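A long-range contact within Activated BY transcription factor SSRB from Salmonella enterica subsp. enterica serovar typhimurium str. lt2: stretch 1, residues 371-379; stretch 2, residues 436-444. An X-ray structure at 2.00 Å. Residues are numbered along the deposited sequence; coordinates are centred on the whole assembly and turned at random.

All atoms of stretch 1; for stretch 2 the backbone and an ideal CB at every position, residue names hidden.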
# COMPACT_ATOMS: atom_id res chain seq x y z
N GLY A 371 6.44 7.45 -20.26
CA GLY A 371 6.60 8.88 -20.41
C GLY A 371 5.96 9.74 -19.33
O GLY A 371 6.49 10.80 -19.00
N HIS A 372 4.83 9.30 -18.79
CA HIS A 372 4.18 10.08 -17.74
C HIS A 372 5.11 10.25 -16.55
O HIS A 372 4.91 11.16 -15.73
CB HIS A 372 2.86 9.41 -17.32
CG HIS A 372 1.68 9.86 -18.14
ND1 HIS A 372 1.01 11.04 -17.89
CD2 HIS A 372 1.11 9.32 -19.24
CE1 HIS A 372 0.08 11.21 -18.81
NE2 HIS A 372 0.12 10.19 -19.64
N PHE A 373 6.11 9.39 -16.46
CA PHE A 373 7.11 9.44 -15.39
C PHE A 373 8.44 10.07 -15.84
O PHE A 373 8.83 11.15 -15.38
CB PHE A 373 7.46 8.05 -14.87
CG PHE A 373 6.46 7.46 -13.92
CD1 PHE A 373 5.35 6.77 -14.39
CD2 PHE A 373 6.66 7.56 -12.54
CE1 PHE A 373 4.45 6.19 -13.50
CE2 PHE A 373 5.76 6.98 -11.65
CZ PHE A 373 4.65 6.29 -12.13
N CYS A 374 9.13 9.37 -16.74
CA CYS A 374 10.46 9.77 -17.20
C CYS A 374 10.65 11.14 -17.83
O CYS A 374 11.73 11.71 -17.73
CB CYS A 374 11.02 8.69 -18.13
SG CYS A 374 10.30 8.65 -19.78
N ARG A 375 9.62 11.68 -18.46
CA ARG A 375 9.74 12.98 -19.10
C ARG A 375 9.74 14.13 -18.09
O ARG A 375 10.20 15.23 -18.39
CB ARG A 375 8.59 13.21 -20.09
CG ARG A 375 8.54 12.19 -21.22
CD ARG A 375 7.24 12.29 -22.01
NE ARG A 375 7.23 13.42 -22.94
CZ ARG A 375 7.85 13.43 -24.11
NH1 ARG A 375 8.54 12.37 -24.52
NH2 ARG A 375 7.77 14.50 -24.89
N TYR A 376 9.27 13.86 -16.88
CA TYR A 376 9.16 14.91 -15.87
C TYR A 376 9.91 14.73 -14.55
O TYR A 376 10.19 15.71 -13.87
CB TYR A 376 7.68 15.15 -15.58
CG TYR A 376 6.86 15.16 -16.85
CD1 TYR A 376 6.95 16.22 -17.75
CD2 TYR A 376 6.07 14.07 -17.19
CE1 TYR A 376 6.27 16.19 -18.97
CE2 TYR A 376 5.40 14.02 -18.41
CZ TYR A 376 5.51 15.08 -19.29
OH TYR A 376 4.89 15.01 -20.51
N VAL A 377 10.22 13.49 -14.18
CA VAL A 377 10.92 13.23 -12.93
C VAL A 377 12.42 13.09 -13.21
O VAL A 377 12.83 12.31 -14.07
CB VAL A 377 10.38 11.94 -12.26
CG1 VAL A 377 11.05 11.73 -10.91
CG2 VAL A 377 8.86 12.05 -12.08
N ARG A 378 13.23 13.83 -12.46
CA ARG A 378 14.68 13.82 -12.66
C ARG A 378 15.44 13.02 -11.61
O ARG A 378 14.96 12.82 -10.49
CB ARG A 378 15.21 15.26 -12.66
CG ARG A 378 14.56 16.19 -13.67
CD ARG A 378 14.28 17.53 -13.00
NE ARG A 378 13.81 18.55 -13.93
CZ ARG A 378 13.24 19.69 -13.54
NH1 ARG A 378 13.06 19.95 -12.25
NH2 ARG A 378 12.85 20.59 -14.44
N PRO A 379 16.66 12.57 -11.96
CA PRO A 379 17.48 11.81 -11.02
C PRO A 379 17.67 12.63 -9.75
O PRO A 379 17.85 13.85 -9.83
CB PRO A 379 18.79 11.62 -11.78
CG PRO A 379 18.34 11.55 -13.20
CD PRO A 379 17.32 12.68 -13.27
N UNK A 436 -7.34 6.43 -18.20
CA UNK A 436 -6.59 7.64 -18.42
C UNK A 436 -5.48 7.83 -17.41
O UNK A 436 -5.53 7.29 -16.30
CB UNK A 436 -7.53 8.85 -18.39
N UNK A 437 -4.46 8.59 -17.80
CA UNK A 437 -3.34 8.89 -16.91
C UNK A 437 -3.03 10.37 -17.07
O UNK A 437 -3.17 10.93 -18.16
CB UNK A 437 -2.12 8.02 -17.22
N UNK A 438 -2.62 10.99 -15.98
CA UNK A 438 -2.28 12.41 -16.01
C UNK A 438 -1.09 12.69 -15.11
O UNK A 438 -0.93 12.06 -14.06
CB UNK A 438 -3.48 13.26 -15.59
N UNK A 439 -0.25 13.61 -15.54
CA UNK A 439 0.90 14.01 -14.75
C UNK A 439 0.73 15.51 -14.52
O UNK A 439 0.59 16.29 -15.48
CB UNK A 439 2.22 13.67 -15.44
N UNK A 440 0.70 15.90 -13.25
CA UNK A 440 0.54 17.30 -12.87
C UNK A 440 1.86 17.84 -12.35
O UNK A 440 2.50 17.22 -11.50
CB UNK A 440 -0.56 17.46 -11.82
N UNK A 441 2.28 18.98 -12.88
CA UNK A 441 3.54 19.60 -12.49
C UNK A 441 3.27 20.99 -11.93
O UNK A 441 2.50 21.76 -12.51
CB UNK A 441 4.50 19.67 -13.68
N UNK A 442 3.90 21.32 -10.80
CA UNK A 442 3.71 22.63 -10.20
C UNK A 442 4.79 22.95 -9.18
O UNK A 442 5.57 22.07 -8.78
CB UNK A 442 2.33 22.71 -9.54
N UNK A 443 4.85 24.21 -8.77
CA UNK A 443 5.82 24.67 -7.79
C UNK A 443 5.11 25.43 -6.68
O UNK A 443 4.07 26.06 -6.92
CB UNK A 443 6.89 25.55 -8.45
N UNK A 444 5.64 25.37 -5.47
CA UNK A 444 5.05 26.08 -4.34
C UNK A 444 5.04 27.56 -4.71
O UNK A 444 5.88 28.02 -5.47
CB UNK A 444 5.82 25.83 -3.04

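At position 436, before the strand, an ideal CB would point sideways with no atom of stretch 1 within 5.5 Å. Stretch 1 sets no requirement, and the residue is Gly-436.

At position 437 the backbone is extended (-136/145) and CA-to-CB points toward stretch 1, with the ideal CB 3.9 Å from NE2 of His-372. The imidazole lies close in front of it, so a small side chain fits most simply. The residue is Ala-437. Its methyl sits over one face of the ring, CB lying 4.0 Å from the centroid of the His-372 ring and 14° off the normal, a CH-pi contact.

The strand alternation turns position 438 away, and its ideal CB is 5.2 Å from His-372 CE1. Stretch 1 would accept almost any side chain. Ser-438 is found, and its OG is hydrogen-bonded elsewhere in the structure; it meets stretch 1 through its backbone, CA of Ser-438 lying 3.9 Å from His-372 CE1.

Position 439 faces stretch 1 again, where the backbones come close: its CA is 5.9 Å from CA of His-372. The ideal CB is 3.7 Å from His-372 O, an acceptor, and 4.2 Å from Tyr-376 CD2, while His-372 ND1 also lies within reach of a short polar group. Serine, threonine or perhaps cysteine would suit, and the tyrosine ring favours an added methyl. The residue is Thr-439, chi1 -58° (m). Its hydroxyl donates to the carbonyl, Thr-439 OG1 to His-372 O being 2.9 Å, and accepts from the imidazole, His-372 ND1 to Thr-439 OG1 being 2.8 Å at an N-H...acceptor angle of 152°. OG1 lies at the ring edge, near its plane, as an in-plane N-H requires. The methyl carbon CG2 of Thr-439 packs 3.7 Å from Tyr-376 CD2.

Position 440 is out of reach, leaving the choice open; it is Leu-440.

Position 441 points toward stretch 1, but no atom of stretch 1 lies within 5.5 Å of its ideal CB. A side chain of some length is needed to reach the Tyr-376 ring, so leucine, isoleucine or methionine would serve. Leu-441 (chi1 m, chi2 t) brings its CD1 to 3.7 Å from Tyr-376 CD1, an apolar contact.

Position 442, out of reach, holds Trp-442.

Position 443 points sideways with no atom of stretch 1 within 5.5 Å of its ideal CB, so many side chains would do; only a long one could approach the Arg-378 guanidinium, where a negative or neutral end would be easier to place than a positive one. The residue is nevertheless Arg-443, whose NH2 lies 4.4 Å from Arg-378 NH1, like charges close together, although both its terminal nitrogens are hydrogen-bonded elsewhere. Position 444, also out of reach, is Gln-444.

Stretch 2, residues 436-444: GASTLLWRQ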
# COMPACT_ATOMS: atom_id res chain seq x y z
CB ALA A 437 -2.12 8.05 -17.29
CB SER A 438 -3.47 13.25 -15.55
OG SER A 438 -4.60 13.06 -16.39
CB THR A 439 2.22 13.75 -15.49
OG1 THR A 439 2.32 12.35 -15.80
CG2 THR A 439 3.40 14.14 -14.61
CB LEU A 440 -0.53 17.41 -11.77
CG LEU A 440 -0.81 18.79 -11.16
CD1 LEU A 440 -1.42 19.72 -12.20
CD2 LEU A 440 -1.75 18.63 -9.97
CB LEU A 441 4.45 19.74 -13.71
CG LEU A 441 4.61 18.54 -14.64
CD1 LEU A 441 5.40 18.95 -15.87
CD2 LEU A 441 5.31 17.41 -13.90
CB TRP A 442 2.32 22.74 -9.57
CG TRP A 442 2.15 22.08 -8.23
CD1 TRP A 442 2.13 22.69 -7.01
CD2 TRP A 442 1.92 20.68 -7.97
NE1 TRP A 442 1.90 21.78 -6.01
CE2 TRP A 442 1.76 20.53 -6.58
CE3 TRP A 442 1.83 19.54 -8.79
CZ2 TRP A 442 1.52 19.29 -5.97
CZ3 TRP A 442 1.59 18.31 -8.19
CH2 TRP A 442 1.43 18.20 -6.80
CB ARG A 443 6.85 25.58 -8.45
CG ARG A 443 7.75 24.88 -9.46
CD ARG A 443 8.59 25.88 -10.24
NE ARG A 443 9.44 25.22 -11.22
CZ ARG A 443 10.53 24.52 -10.92
NH1 ARG A 443 10.91 24.39 -9.65
NH2 ARG A 443 11.24 23.94 -11.88
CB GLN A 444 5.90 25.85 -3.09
CG GLN A 444 7.31 26.41 -3.18
CD GLN A 444 8.24 25.85 -2.13
OE1 GLN A 444 9.11 25.02 -2.43
NE2 GLN A 444 8.07 26.28 -0.89
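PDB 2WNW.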